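Local coordinates for protein phosphohistidine phosphatase sixA (Escherichia coli, PDB 1UJC) that removes the phosphoryl group from phosphohistidine on the HPt domain of the sensor kinase ArcB in a multistep His-Asp phosphorelay, at residues 45-50 with 98-103. Sequence-based numbering, arbitrary orientation.
Sequences IERVLV and EGVASV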
# COMPACT_ATOMS: atom_id res chain seq x y z
N ILE A 45 10.66 -2.54 6.06
CA ILE A 45 9.41 -1.92 6.47
C ILE A 45 9.29 -1.85 7.98
O ILE A 45 9.29 -2.88 8.66
CB ILE A 45 8.19 -2.69 5.91
CG1 ILE A 45 8.31 -2.81 4.39
CG2 ILE A 45 6.91 -1.98 6.29
CD1 ILE A 45 8.32 -1.49 3.66
N GLU A 46 9.18 -0.63 8.50
CA GLU A 46 9.07 -0.41 9.94
C GLU A 46 7.64 -0.46 10.44
O GLU A 46 7.37 -0.95 11.54
CB GLU A 46 9.69 0.94 10.32
CG GLU A 46 9.77 1.19 11.83
CD GLU A 46 10.32 2.56 12.19
OE1 GLU A 46 11.33 2.98 11.59
OE2 GLU A 46 9.74 3.22 13.08
N ARG A 47 6.71 0.05 9.64
CA ARG A 47 5.31 0.07 10.02
C ARG A 47 4.40 -0.34 8.86
O ARG A 47 4.74 -0.13 7.69
CB ARG A 47 4.92 1.48 10.50
CG ARG A 47 5.61 1.90 11.79
CD ARG A 47 4.99 1.20 12.99
NE ARG A 47 3.73 1.83 13.40
CZ ARG A 47 3.65 3.00 14.03
NH1 ARG A 47 4.76 3.67 14.34
NH2 ARG A 47 2.47 3.49 14.37
N VAL A 48 3.25 -0.90 9.19
CA VAL A 48 2.30 -1.34 8.19
C VAL A 48 0.88 -0.85 8.48
O VAL A 48 0.37 -1.02 9.58
CB VAL A 48 2.29 -2.87 8.08
CG1 VAL A 48 1.25 -3.33 7.08
CG2 VAL A 48 3.67 -3.37 7.70
N LEU A 49 0.26 -0.24 7.47
CA LEU A 49 -1.10 0.28 7.58
C LEU A 49 -1.90 -0.47 6.51
O LEU A 49 -1.50 -0.50 5.35
CB LEU A 49 -1.12 1.78 7.30
CG LEU A 49 -0.11 2.62 8.09
CD1 LEU A 49 -0.21 4.08 7.67
CD2 LEU A 49 -0.38 2.47 9.58
N VAL A 50 -3.02 -1.06 6.91
CA VAL A 50 -3.83 -1.82 5.96
C VAL A 50 -5.33 -1.57 6.06
O VAL A 50 -5.85 -1.24 7.12
CB VAL A 50 -3.57 -3.34 6.15
CG1 VAL A 50 -4.00 -3.77 7.54
CG2 VAL A 50 -4.30 -4.14 5.08
N GLU A 98 7.09 11.30 14.12
CA GLU A 98 7.35 10.37 15.22
C GLU A 98 8.74 9.77 15.06
O GLU A 98 9.35 9.31 16.02
CB GLU A 98 6.28 9.26 15.21
CG GLU A 98 6.50 8.14 16.23
CD GLU A 98 5.36 7.13 16.26
OE1 GLU A 98 4.25 7.49 16.70
OE2 GLU A 98 5.57 5.98 15.83
N GLY A 99 9.24 9.77 13.83
CA GLY A 99 10.56 9.22 13.57
C GLY A 99 10.52 7.98 12.69
O GLY A 99 11.55 7.50 12.25
N VAL A 100 9.32 7.46 12.42
CA VAL A 100 9.19 6.27 11.58
C VAL A 100 9.97 6.42 10.27
O VAL A 100 9.81 7.41 9.55
CB VAL A 100 7.71 5.99 11.27
CG1 VAL A 100 7.58 4.83 10.30
CG2 VAL A 100 6.97 5.68 12.56
N ALA A 101 10.80 5.43 9.96
CA ALA A 101 11.63 5.48 8.75
C ALA A 101 10.94 4.98 7.48
O ALA A 101 11.27 5.45 6.39
CB ALA A 101 12.92 4.69 8.98
N SER A 102 10.01 4.05 7.61
CA SER A 102 9.32 3.52 6.44
C SER A 102 7.99 2.88 6.78
O SER A 102 7.83 2.27 7.85
CB SER A 102 10.21 2.49 5.75
OG SER A 102 10.56 1.46 6.65
N VAL A 103 7.03 3.01 5.87
CA VAL A 103 5.70 2.46 6.06
C VAL A 103 5.17 1.86 4.77
O VAL A 103 5.35 2.42 3.69
CB VAL A 103 4.70 3.56 6.50
CG1 VAL A 103 3.32 2.95 6.74
CG2 VAL A 103 5.20 4.26 7.75
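The guanidinium of Arg47 meets the carboxylate of Glu98 at its edge: NH1 donates a hydrogen bond of 2.9 Å to the in-plane OE2 as part of a salt bridge, and the two flat groups are only 17° apart. Val100 CG2 approaches NH1 obliquely, while Val100 CG1 packs on Arg47 CG at 3.8 Å. An arginine suits this place: CB lies against Val103 CG2, and beyond CG the bends at chi2 and chi3 place CD and NE, with NE pairing with Glu74. An alanine at Arg47 would probably leave Glu98 and Glu74 without their cationic mate and open a gap beside Val100.

Glu46 is gripped differently. Ala101 N gives its OE1 a nearly straight bond of 3.0 Å from above the carboxylate plane, 56° out of it, and OE2 lies close to Val100 CA and CG2. With CG anti to the backbone N (chi1 -173°) and the chain extended, the acid spans the distance to this N-H.

Ser102, small and polar, can take Glu46 N on OG at 3.1 Å, and the same OG is bonded to Glu44 O. Its carbonyl O accepts Arg47 N at 3.1 Å and, weakly, Glu46 N. Here the parallel pairing of Arg47 with Val103 begins; Val103 CA sits 3.2 Å from Arg47 O in a CA-H...O contact. Branched Val103 suits a buried strand, its CG1 touching Leu49 CG at 3.7 Å.

Gly99 ends helix 85-98 in a Schellman motif; at its backbone angles a CB would jam against Glu98 O, which calls for glycine. The helix leads into strand 102-107, parallel to neighbouring strand 47-50 in the mixed sheet of the histidine phosphatase alpha/beta fold. Leu95 of that helix packs on Arg47, Val100 and Val103, Tyr91 on Leu49, and strand 74-75 flanks strand 47-50 on its other side.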